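Local coordinates for Rep protein (Adeno-associated virus - 5, PDB 1M55) that probably nicks viral origin DNA as a metal-dependent endonuclease, starting replication of the viral genome by a rolling-circle-type mechanism, at residues I8-F13 with S85-L90; E16-G21 with P125-W130; V27-G32 with Q52-D57; V79-G84 with E161-W166. All blocks are in the same frame, centred on the assembly; numbering follows the deposited sequence.

Contact 1 of 4, residues I8-F13 with S85-L90; sequences IVRVPF and SEYFHL. With ZN (zinc ion), chain C.
Val9 and Leu90 form an antiparallel hydrogen-bonded pair, the tight part of this contact: Val9 N donates to Leu90 O over 3.0 Å, and Leu90 N returns the bond to Val9 O over 2.8 Å. One step on, Val11 N reaches Phe88 O at 2.8 Å. The branched, apolar side chains of Val11 and Leu90 suit burial against Val55 and Ile59 of helix 50-71, and Val9 lies on the same face as Leu90.

Beyond Val11 the strands part. Val11 O and Phe88 N no longer meet directly; one water bridges them, donating to the carbonyl and accepting from the amide. Past it, Phe13 CE2 lies 3.7 Å from Phe88 CD1, the ring planes at 90°. On the more exposed face the extended Arg10 chain passes over Tyr87, with Arg10 CD 3.9 Å from the centroid of the Tyr87 ring and the guanidinium 18° from the ring plane. A long chain with a flat, charged end can thus cover an aromatic face while its NH1 makes a weak hydrogen bond to Asn128 O.

His89, paired with Arg10, has CG between its backbone N and carbonyl carbon (chi1 59°). Its ND1 donates to Tyr87 O at 2.9 Å, fixing the ring's rotation, while NE2 binds zinc at 2.0 Å. With Leu90 and His91 it spells the His-hydrophobic-His metal motif of HUH endonucleases.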
# COMPACT_ATOMS: atom_id res chain seq x y z
N ILE A 8 4.84 1.82 5.07
CA ILE A 8 4.94 2.42 3.75
C ILE A 8 5.97 1.62 2.96
O ILE A 8 7.09 1.38 3.43
CB ILE A 8 5.32 3.91 3.80
CG1 ILE A 8 4.18 4.71 4.45
CG2 ILE A 8 5.60 4.44 2.39
CD1 ILE A 8 4.48 6.19 4.61
N VAL A 9 5.54 1.12 1.80
CA VAL A 9 6.41 0.35 0.94
C VAL A 9 6.70 1.11 -0.35
O VAL A 9 5.78 1.45 -1.10
CB VAL A 9 5.79 -1.03 0.58
CG1 VAL A 9 6.75 -1.82 -0.31
CG2 VAL A 9 5.47 -1.81 1.84
N ARG A 10 7.97 1.43 -0.58
CA ARG A 10 8.38 2.11 -1.80
C ARG A 10 8.46 1.02 -2.86
O ARG A 10 9.09 -0.02 -2.64
CB ARG A 10 9.71 2.82 -1.58
CG ARG A 10 9.57 4.04 -0.69
CD ARG A 10 10.90 4.63 -0.31
NE ARG A 10 10.73 5.93 0.34
CZ ARG A 10 11.70 6.59 0.96
NH1 ARG A 10 12.92 6.08 1.01
NH2 ARG A 10 11.45 7.77 1.51
N VAL A 11 7.79 1.25 -3.97
CA VAL A 11 7.71 0.27 -5.06
C VAL A 11 8.87 0.29 -6.06
O VAL A 11 9.02 1.25 -6.83
CB VAL A 11 6.36 0.41 -5.81
CG1 VAL A 11 6.25 -0.58 -6.95
CG2 VAL A 11 5.20 0.21 -4.84
N PRO A 12 9.69 -0.77 -6.08
CA PRO A 12 10.83 -0.87 -7.00
C PRO A 12 10.34 -1.30 -8.38
O PRO A 12 9.47 -2.16 -8.49
CB PRO A 12 11.68 -1.99 -6.37
CG PRO A 12 11.12 -2.16 -4.96
CD PRO A 12 9.67 -1.92 -5.17
N PHE A 13 10.90 -0.71 -9.44
CA PHE A 13 10.49 -1.06 -10.80
C PHE A 13 11.58 -0.81 -11.86
O PHE A 13 11.53 -1.38 -12.95
CB PHE A 13 9.22 -0.28 -11.19
CG PHE A 13 9.44 1.20 -11.34
CD1 PHE A 13 9.86 1.74 -12.56
CD2 PHE A 13 9.23 2.06 -10.27
CE1 PHE A 13 10.08 3.11 -12.69
CE2 PHE A 13 9.45 3.42 -10.39
CZ PHE A 13 9.88 3.95 -11.61
N SER A 85 6.60 12.37 -4.77
CA SER A 85 7.57 13.24 -5.43
C SER A 85 8.84 12.47 -5.81
O SER A 85 9.44 12.73 -6.85
CB SER A 85 7.92 14.42 -4.53
OG SER A 85 8.14 13.98 -3.20
N GLU A 86 9.22 11.51 -4.97
CA GLU A 86 10.42 10.70 -5.20
C GLU A 86 10.15 9.24 -5.55
O GLU A 86 10.90 8.64 -6.33
CB GLU A 86 11.34 10.72 -3.97
CG GLU A 86 12.29 11.90 -3.88
CD GLU A 86 11.58 13.21 -3.57
OE1 GLU A 86 11.13 13.39 -2.42
OE2 GLU A 86 11.48 14.05 -4.49
N TYR A 87 9.11 8.65 -4.96
CA TYR A 87 8.83 7.24 -5.20
C TYR A 87 7.36 6.88 -5.31
O TYR A 87 6.50 7.56 -4.74
CB TYR A 87 9.36 6.39 -4.04
CG TYR A 87 10.82 6.55 -3.72
CD1 TYR A 87 11.23 7.47 -2.75
CD2 TYR A 87 11.78 5.77 -4.35
CE1 TYR A 87 12.57 7.60 -2.43
CE2 TYR A 87 13.13 5.90 -4.03
CZ TYR A 87 13.51 6.81 -3.07
OH TYR A 87 14.84 6.94 -2.74
N PHE A 88 7.09 5.81 -6.03
CA PHE A 88 5.74 5.27 -6.10
C PHE A 88 5.77 4.50 -4.77
O PHE A 88 6.78 3.87 -4.43
CB PHE A 88 5.60 4.28 -7.25
CG PHE A 88 5.40 4.94 -8.58
CD1 PHE A 88 6.48 5.34 -9.35
CD2 PHE A 88 4.11 5.16 -9.06
CE1 PHE A 88 6.29 5.96 -10.58
CE2 PHE A 88 3.90 5.78 -10.29
CZ PHE A 88 5.00 6.18 -11.06
N HIS A 89 4.69 4.57 -4.00
CA HIS A 89 4.69 3.89 -2.72
C HIS A 89 3.30 3.51 -2.26
O HIS A 89 2.31 4.04 -2.76
CB HIS A 89 5.37 4.78 -1.66
CG HIS A 89 4.70 6.10 -1.47
ND1 HIS A 89 4.89 7.19 -2.31
CD2 HIS A 89 3.78 6.50 -0.56
CE1 HIS A 89 4.09 8.17 -1.89
NE2 HIS A 89 3.40 7.80 -0.83
N LEU A 90 3.25 2.58 -1.32
CA LEU A 90 2.00 2.09 -0.77
C LEU A 90 1.86 2.45 0.70
O LEU A 90 2.79 2.24 1.48
CB LEU A 90 1.94 0.56 -0.87
CG LEU A 90 1.84 -0.11 -2.24
CD1 LEU A 90 2.37 -1.53 -2.14
CD2 LEU A 90 0.41 -0.07 -2.73
ZN ZN C . 1.99 8.88 0.20
O HOH W 1 9.24 4.18 -7.04

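Contact 2 of 4, residues E16-G21 with P125-W130; sequences EEHLPG and PQINDW
His18 and Ile127 meet because of their torsions. In His18, CG stands anti to the carbonyl carbon (chi1 -53°); in Ile127, CG1 is likewise anti to its own carbonyl carbon, and CD1 continues in an extended line (chi2 -178°). The imidazole lies against Ile127. The two side chains cross at a slant, and the Ile127 CD1 methyl comes to rest over one face of the ring, 3.9 Å from the centroid of the His18 imidazole, in a CH-pi contact. Ile127 CG1 also lies 3.7 Å from His18 CD2. The apolar ethyl arm of isoleucine suits this place, its terminal methyl directing C-H groups at the ring face. The imidazole is also held through ND1, which is hydrogen-bonded to the backbone N atoms of Phe13 and Asp14.

The backbones are joined by one bond: Gln126 N donates to His18 O over 2.8 Å, nearly straight at 171° and in the carbonyl plane on a lone pair. Pro125 CA approaches the same oxygen at 3.4 Å. On one flank Leu19 CD2 packs 4.1 Å from Pro125 CG, the side chains pointing the same way; on the other, Pro20 CD touches Gln126 CG at 3.9 Å. The aliphatic part of Gln126 does this touching, while its bent chain turns NE2 back to Glu124 O.

Gln126 is the centre of an inverse gamma turn, closed by a weak bond from Ile127 N to Pro125 O, through which the loop before strand 131-133 meets the loop following strand 3-10.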
# COMPACT_ATOMS: atom_id res chain seq x y z
N GLU A 16 17.68 -0.52 -13.46
CA GLU A 16 19.00 0.04 -13.24
C GLU A 16 19.11 0.65 -11.84
O GLU A 16 20.02 0.32 -11.07
CB GLU A 16 19.33 1.12 -14.28
CG GLU A 16 20.74 1.66 -14.11
CD GLU A 16 20.95 3.04 -14.70
OE1 GLU A 16 19.99 3.66 -15.18
OE2 GLU A 16 22.10 3.50 -14.66
N GLU A 17 18.18 1.54 -11.52
CA GLU A 17 18.14 2.25 -10.25
C GLU A 17 17.63 1.46 -9.04
O GLU A 17 18.03 1.72 -7.91
CB GLU A 17 17.29 3.51 -10.39
CG GLU A 17 17.87 4.59 -11.27
CD GLU A 17 19.02 5.31 -10.61
OE1 GLU A 17 18.86 5.77 -9.45
OE2 GLU A 17 20.09 5.44 -11.24
N HIS A 18 16.71 0.52 -9.28
CA HIS A 18 16.12 -0.22 -8.18
C HIS A 18 16.43 -1.71 -8.11
O HIS A 18 16.65 -2.24 -7.02
CB HIS A 18 14.59 -0.10 -8.23
CG HIS A 18 14.08 1.31 -8.27
ND1 HIS A 18 12.87 1.63 -8.85
CD2 HIS A 18 14.60 2.46 -7.80
CE1 HIS A 18 12.67 2.93 -8.74
NE2 HIS A 18 13.70 3.46 -8.10
N LEU A 19 16.43 -2.37 -9.26
CA LEU A 19 16.62 -3.82 -9.29
C LEU A 19 17.75 -4.38 -10.16
O LEU A 19 17.52 -5.29 -10.96
CB LEU A 19 15.30 -4.46 -9.70
CG LEU A 19 14.11 -4.17 -8.78
CD1 LEU A 19 12.80 -4.41 -9.52
CD2 LEU A 19 14.21 -5.02 -7.53
N PRO A 20 18.98 -3.86 -10.00
CA PRO A 20 20.07 -4.39 -10.82
C PRO A 20 20.24 -5.89 -10.58
O PRO A 20 20.17 -6.36 -9.44
CB PRO A 20 21.28 -3.59 -10.33
CG PRO A 20 20.92 -3.21 -8.92
CD PRO A 20 19.47 -2.84 -9.06
N GLY A 21 20.43 -6.65 -11.65
CA GLY A 21 20.61 -8.08 -11.53
C GLY A 21 19.34 -8.89 -11.76
O GLY A 21 19.39 -10.12 -11.81
N PRO A 125 15.97 -4.79 -3.44
CA PRO A 125 15.73 -3.48 -4.04
C PRO A 125 16.73 -2.44 -3.50
O PRO A 125 16.98 -2.37 -2.30
CB PRO A 125 14.30 -3.15 -3.59
CG PRO A 125 13.67 -4.51 -3.49
CD PRO A 125 14.74 -5.31 -2.80
N GLN A 126 17.29 -1.65 -4.41
CA GLN A 126 18.26 -0.61 -4.05
C GLN A 126 17.56 0.72 -3.76
O GLN A 126 17.80 1.73 -4.42
CB GLN A 126 19.30 -0.44 -5.17
CG GLN A 126 20.13 -1.69 -5.44
CD GLN A 126 20.80 -2.23 -4.18
OE1 GLN A 126 21.67 -1.57 -3.60
NE2 GLN A 126 20.39 -3.41 -3.75
N ILE A 127 16.64 0.68 -2.81
CA ILE A 127 15.88 1.85 -2.39
C ILE A 127 16.02 1.92 -0.88
O ILE A 127 15.82 0.92 -0.18
CB ILE A 127 14.37 1.72 -2.74
CG1 ILE A 127 14.17 1.68 -4.26
CG2 ILE A 127 13.58 2.87 -2.14
CD1 ILE A 127 12.73 1.59 -4.68
N ASN A 128 16.41 3.08 -0.37
CA ASN A 128 16.59 3.24 1.07
C ASN A 128 15.26 3.10 1.80
O ASN A 128 14.25 3.64 1.36
CB ASN A 128 17.20 4.61 1.38
CG ASN A 128 17.50 4.79 2.86
OD1 ASN A 128 18.14 3.93 3.48
ND2 ASN A 128 17.03 5.88 3.44
N ASP A 129 15.28 2.34 2.90
CA ASP A 129 14.10 2.11 3.74
C ASP A 129 12.86 1.86 2.91
O ASP A 129 11.82 2.48 3.13
CB ASP A 129 13.86 3.33 4.66
CG ASP A 129 15.06 3.65 5.54
OD1 ASP A 129 15.67 2.71 6.10
OD2 ASP A 129 15.38 4.84 5.68
N TRP A 130 12.95 0.93 1.96
CA TRP A 130 11.81 0.65 1.10
C TRP A 130 10.60 -0.00 1.78
O TRP A 130 9.51 -0.01 1.22
CB TRP A 130 12.24 -0.07 -0.19
CG TRP A 130 12.60 -1.50 -0.03
CD1 TRP A 130 13.77 -2.01 0.45
CD2 TRP A 130 11.79 -2.62 -0.40
NE1 TRP A 130 13.74 -3.39 0.41
CE2 TRP A 130 12.53 -3.79 -0.10
CE3 TRP A 130 10.51 -2.76 -0.94
CZ2 TRP A 130 12.03 -5.07 -0.33
CZ3 TRP A 130 10.01 -4.04 -1.18
CH2 TRP A 130 10.77 -5.18 -0.87

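Contact 3 of 4, residues V27-G32 with Q52-D57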
# COMPACT_ATOMS: atom_id res chain seq x y z
N VAL A 27 10.59 -7.35 -16.32
CA VAL A 27 10.13 -6.36 -17.29
C VAL A 27 8.98 -6.93 -18.13
O VAL A 27 7.98 -6.25 -18.37
CB VAL A 27 11.28 -5.90 -18.23
CG1 VAL A 27 10.75 -5.04 -19.35
CG2 VAL A 27 12.31 -5.11 -17.44
N ASP A 28 9.10 -8.19 -18.53
CA ASP A 28 8.05 -8.84 -19.32
C ASP A 28 6.74 -8.86 -18.56
O ASP A 28 5.68 -8.57 -19.12
CB ASP A 28 8.46 -10.26 -19.72
CG ASP A 28 9.64 -10.27 -20.70
OD1 ASP A 28 9.95 -9.22 -21.30
OD2 ASP A 28 10.25 -11.35 -20.86
N TRP A 29 6.81 -9.18 -17.27
CA TRP A 29 5.62 -9.24 -16.42
C TRP A 29 4.94 -7.87 -16.27
O TRP A 29 3.77 -7.71 -16.64
CB TRP A 29 5.99 -9.79 -15.04
CG TRP A 29 4.92 -9.64 -13.99
CD1 TRP A 29 3.58 -9.89 -14.13
CD2 TRP A 29 5.11 -9.18 -12.64
NE1 TRP A 29 2.93 -9.61 -12.95
CE2 TRP A 29 3.84 -9.18 -12.02
CE3 TRP A 29 6.22 -8.77 -11.90
CZ2 TRP A 29 3.66 -8.78 -10.70
CZ3 TRP A 29 6.04 -8.38 -10.58
CH2 TRP A 29 4.76 -8.39 -9.99
N VAL A 30 5.69 -6.88 -15.79
CA VAL A 30 5.12 -5.55 -15.58
C VAL A 30 4.68 -4.85 -16.85
O VAL A 30 3.77 -4.02 -16.82
CB VAL A 30 6.07 -4.62 -14.78
CG1 VAL A 30 6.49 -5.29 -13.49
CG2 VAL A 30 7.29 -4.24 -15.62
N THR A 31 5.31 -5.19 -17.97
CA THR A 31 4.97 -4.59 -19.26
C THR A 31 3.72 -5.23 -19.87
O THR A 31 2.96 -4.55 -20.56
CB THR A 31 6.15 -4.74 -20.27
OG1 THR A 31 7.30 -4.04 -19.78
CG2 THR A 31 5.78 -4.19 -21.64
N GLY A 32 3.50 -6.51 -19.59
CA GLY A 32 2.36 -7.21 -20.17
C GLY A 32 1.03 -7.21 -19.44
O GLY A 32 0.02 -7.65 -19.99
N GLN A 52 3.94 0.08 -12.76
CA GLN A 52 4.17 0.26 -11.33
C GLN A 52 3.01 -0.32 -10.53
O GLN A 52 3.22 -0.93 -9.48
CB GLN A 52 4.37 1.74 -11.00
CG GLN A 52 5.72 2.31 -11.44
CD GLN A 52 5.76 2.73 -12.90
OE1 GLN A 52 4.78 2.62 -13.64
NE2 GLN A 52 6.92 3.24 -13.33
N LEU A 53 1.79 -0.14 -11.02
CA LEU A 53 0.61 -0.68 -10.35
C LEU A 53 0.67 -2.21 -10.30
O LEU A 53 0.28 -2.83 -9.31
CB LEU A 53 -0.67 -0.23 -11.06
CG LEU A 53 -2.00 -0.79 -10.56
CD1 LEU A 53 -2.19 -0.51 -9.07
CD2 LEU A 53 -3.13 -0.19 -11.38
N THR A 54 1.18 -2.81 -11.36
CA THR A 54 1.31 -4.26 -11.43
C THR A 54 2.22 -4.76 -10.31
O THR A 54 1.89 -5.73 -9.62
CB THR A 54 1.84 -4.69 -12.82
OG1 THR A 54 0.87 -4.33 -13.82
CG2 THR A 54 2.09 -6.19 -12.88
N VAL A 55 3.35 -4.09 -10.10
CA VAL A 55 4.26 -4.47 -9.03
C VAL A 55 3.59 -4.21 -7.68
O VAL A 55 3.64 -5.06 -6.78
CB VAL A 55 5.58 -3.65 -9.06
CG1 VAL A 55 6.51 -4.11 -7.95
CG2 VAL A 55 6.26 -3.81 -10.39
N ALA A 56 2.95 -3.05 -7.56
CA ALA A 56 2.28 -2.65 -6.33
C ALA A 56 1.22 -3.65 -5.86
O ALA A 56 1.18 -4.00 -4.67
CB ALA A 56 1.66 -1.27 -6.50
N ASP A 57 0.37 -4.12 -6.77
CA ASP A 57 -0.66 -5.07 -6.38
C ASP A 57 -0.07 -6.38 -5.88
O ASP A 57 -0.58 -6.97 -4.93
CB ASP A 57 -1.65 -5.35 -7.52
CG ASP A 57 -2.84 -6.18 -7.06
OD1 ASP A 57 -3.57 -5.73 -6.15
OD2 ASP A 57 -3.04 -7.28 -7.60
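Trp29 and Thr54 supply the aromatic part of this contact. Trp29 CG stands anti to the backbone N (chi1 168°). The indole lies beside helix 50-71, and the Thr54 CG2 methyl, itself anti to its backbone N, sits over one face of it toward the rim, 3.5 Å from Trp29 NE1. Farther along the ring, Trp29 CH2 approaches Val55 CA at 4.1 Å. A large flat side chain suits this place, since its broad ring can reach both Thr54 and Val55.

The aliphatic contact is small and tight: Val30 CG1 and Val55 CG2 are 3.4 Å apart, closer than usual for two carbons. Val30 CG1 also lies over the same indole face as the threonine methyl, so both methyls press on one surface.

No hydrogen bond crosses between the segments. Threonine nevertheless serves both needs, for while CG2 packs on Trp29, its OG1 is hydrogen-bonded to Trp35 NE1 and Gln50 O.

The axes of segments 27-32 and 52-57 pass 8.6 Å apart, their directions 108° apart. Helix 24-32 thus packs across the N-terminal part of helix 50-71, which lies against the antiparallel sheet through Leu53 and Ala56 on Phe81, consistent with the alpha/beta HUH nuclease fold.

Contact 4 of 4, residues V79-G84 with E161-W166; sequences VQFEKG and ELQWAW. With ZN (zinc ion), chain C.
A classic beta bulge lies where Phe81 faces both Gln163 and Trp164 in an antiparallel strand pair. Phe81 O accepts twice from the same face of its plane, from Gln163 N at 2.9 Å and more distantly from Trp164 N at 3.3 Å. The extra residue shifts the register by one, so that Glu82 pairs with Leu162. Before the bulge the ladder is regular, Val79 and Trp166 exchanging two bonds; beyond it, Lys83 N meets Glu161 O on a lone pair.

Phe81 CG stands anti to the backbone N (chi1 -176°), and Phe81 CD1 is 3.4 Å from Gln163 CB. On this apolar face Trp166 CZ3 lies 3.9 Å from Phe81 CB, and the indole also reaches Val79 CG1. Wide aromatic groups fit here because helix 50-71 covers this side of the central antiparallel sheet, the core of the HUH endonuclease fold.

The other face carries polar groups toward the metal. Glu82 extends fully beyond CG and binds zinc through OE1 at 2.1 Å, completing a site with His89 and His91. Its second oxygen is positioned by Gln80, whose NE2 donates to the anti lone pair of Glu82 OE2 at 2.9 Å; a glutamine can do this while its OE1 pairs with Arg182. Glu161 runs beside Glu82, its carboxylate turned 87° from the other, with Glu161 OE2 only 3.3 Å from Glu82 OE1. Lys157 forms salt bridges to Glu161 OE2 and Glu82 OE2, positive charge that, with the zinc on Glu82 OE1, would offset any repulsion between the two carboxylates.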
# COMPACT_ATOMS: atom_id res chain seq x y z
N VAL A 79 -5.24 -0.06 1.76
CA VAL A 79 -3.96 0.15 1.11
C VAL A 79 -4.13 1.14 -0.03
O VAL A 79 -5.01 0.97 -0.88
CB VAL A 79 -3.41 -1.18 0.55
CG1 VAL A 79 -2.07 -0.97 -0.16
CG2 VAL A 79 -3.26 -2.20 1.67
N GLN A 80 -3.32 2.20 -0.03
CA GLN A 80 -3.40 3.19 -1.09
C GLN A 80 -2.06 3.33 -1.81
O GLN A 80 -1.02 3.52 -1.18
CB GLN A 80 -3.86 4.54 -0.53
CG GLN A 80 -4.03 5.61 -1.59
CD GLN A 80 -4.94 6.73 -1.14
OE1 GLN A 80 -6.15 6.54 -1.05
NE2 GLN A 80 -4.37 7.89 -0.85
N PHE A 81 -2.10 3.18 -3.13
CA PHE A 81 -0.93 3.29 -3.99
C PHE A 81 -0.84 4.74 -4.50
O PHE A 81 -1.81 5.26 -5.07
CB PHE A 81 -1.04 2.31 -5.16
CG PHE A 81 0.17 2.28 -6.06
CD1 PHE A 81 0.02 2.24 -7.44
CD2 PHE A 81 1.45 2.29 -5.52
CE1 PHE A 81 1.14 2.22 -8.27
CE2 PHE A 81 2.57 2.28 -6.35
CZ PHE A 81 2.41 2.24 -7.73
N GLU A 82 0.31 5.36 -4.30
CA GLU A 82 0.51 6.75 -4.70
C GLU A 82 1.80 6.98 -5.48
O GLU A 82 2.77 6.22 -5.36
CB GLU A 82 0.54 7.66 -3.47
CG GLU A 82 -0.75 7.70 -2.67
CD GLU A 82 -0.62 8.50 -1.38
OE1 GLU A 82 0.43 9.12 -1.15
OE2 GLU A 82 -1.58 8.50 -0.60
N LYS A 83 1.80 8.05 -6.27
CA LYS A 83 2.95 8.47 -7.05
C LYS A 83 3.47 9.69 -6.28
O LYS A 83 2.91 10.78 -6.39
CB LYS A 83 2.52 8.86 -8.46
CG LYS A 83 3.66 9.30 -9.37
CD LYS A 83 3.13 9.61 -10.77
CE LYS A 83 4.26 9.78 -11.78
NZ LYS A 83 5.17 10.90 -11.43
N GLY A 84 4.46 9.47 -5.42
CA GLY A 84 5.02 10.55 -4.64
C GLY A 84 6.00 11.39 -5.43
O GLY A 84 6.23 11.15 -6.62
N GLU A 161 -1.41 11.85 -8.01
CA GLU A 161 -0.81 11.34 -6.77
C GLU A 161 -1.50 10.02 -6.41
O GLU A 161 -0.84 9.03 -6.11
CB GLU A 161 -0.95 12.32 -5.61
CG GLU A 161 -0.28 11.79 -4.34
CD GLU A 161 -0.36 12.73 -3.15
OE1 GLU A 161 -0.85 13.87 -3.30
OE2 GLU A 161 0.07 12.31 -2.06
N LEU A 162 -2.83 10.03 -6.43
CA LEU A 162 -3.59 8.82 -6.15
C LEU A 162 -3.48 7.96 -7.40
O LEU A 162 -3.78 8.41 -8.51
CB LEU A 162 -5.07 9.16 -5.90
CG LEU A 162 -6.03 7.96 -5.86
CD1 LEU A 162 -5.66 7.04 -4.71
CD2 LEU A 162 -7.47 8.44 -5.72
N GLN A 163 -3.01 6.73 -7.23
CA GLN A 163 -2.86 5.80 -8.34
C GLN A 163 -3.90 4.67 -8.27
O GLN A 163 -4.49 4.30 -9.28
CB GLN A 163 -1.45 5.22 -8.36
CG GLN A 163 -0.37 6.22 -8.78
CD GLN A 163 -0.33 6.43 -10.28
OE1 GLN A 163 -0.33 5.48 -11.05
NE2 GLN A 163 -0.29 7.69 -10.69
N TRP A 164 -4.14 4.16 -7.06
CA TRP A 164 -5.10 3.07 -6.86
C TRP A 164 -5.26 2.84 -5.36
O TRP A 164 -4.48 3.36 -4.57
CB TRP A 164 -4.55 1.79 -7.51
CG TRP A 164 -5.60 0.81 -7.97
CD1 TRP A 164 -6.10 -0.25 -7.27
CD2 TRP A 164 -6.20 0.75 -9.27
NE1 TRP A 164 -6.98 -0.96 -8.06
CE2 TRP A 164 -7.06 -0.37 -9.29
CE3 TRP A 164 -6.09 1.54 -10.42
CZ2 TRP A 164 -7.80 -0.73 -10.42
CZ3 TRP A 164 -6.84 1.19 -11.55
CH2 TRP A 164 -7.68 0.06 -11.53
N ALA A 165 -6.27 2.06 -4.98
CA ALA A 165 -6.48 1.75 -3.57
C ALA A 165 -7.30 0.47 -3.47
O ALA A 165 -8.05 0.13 -4.38
CB ALA A 165 -7.18 2.90 -2.85
N TRP A 166 -7.12 -0.24 -2.35
CA TRP A 166 -7.82 -1.49 -2.09
C TRP A 166 -8.20 -1.52 -0.62
O TRP A 166 -7.49 -0.97 0.23
CB TRP A 166 -6.90 -2.70 -2.33
CG TRP A 166 -6.23 -2.79 -3.67
CD1 TRP A 166 -6.61 -3.58 -4.73
CD2 TRP A 166 -4.99 -2.18 -4.06
NE1 TRP A 166 -5.68 -3.51 -5.73
CE2 TRP A 166 -4.67 -2.66 -5.35
CE3 TRP A 166 -4.11 -1.28 -3.44
CZ2 TRP A 166 -3.51 -2.28 -6.03
CZ3 TRP A 166 -2.96 -0.90 -4.11
CH2 TRP A 166 -2.67 -1.40 -5.40
ZN ZN C . 1.99 8.88 0.20

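How the contacts relate
Contacts 1 and 4, with centres 10 Å apart, share one sheet and one metal: His89 O accepts from Glu82 N at 2.8 Å, joining the strands that supply zinc ligands from each contact. The other bound zinc, held by Gln73 and Glu95, is about 14 Å from the side chain of Val79. Contact 2 extends contact 1 away from the metal, since Arg10 N meets Trp130 O at 2.8 Å; its Ile127 side chain remains about 13 Å from zinc. Contact 3 backs the sheet's apolar face, with Val55 against Val11, and Leu53 CD2 3.6 Å from Trp164 CE3 of contact 4. Contacts 2 and 3 come no nearer than about 6 Å.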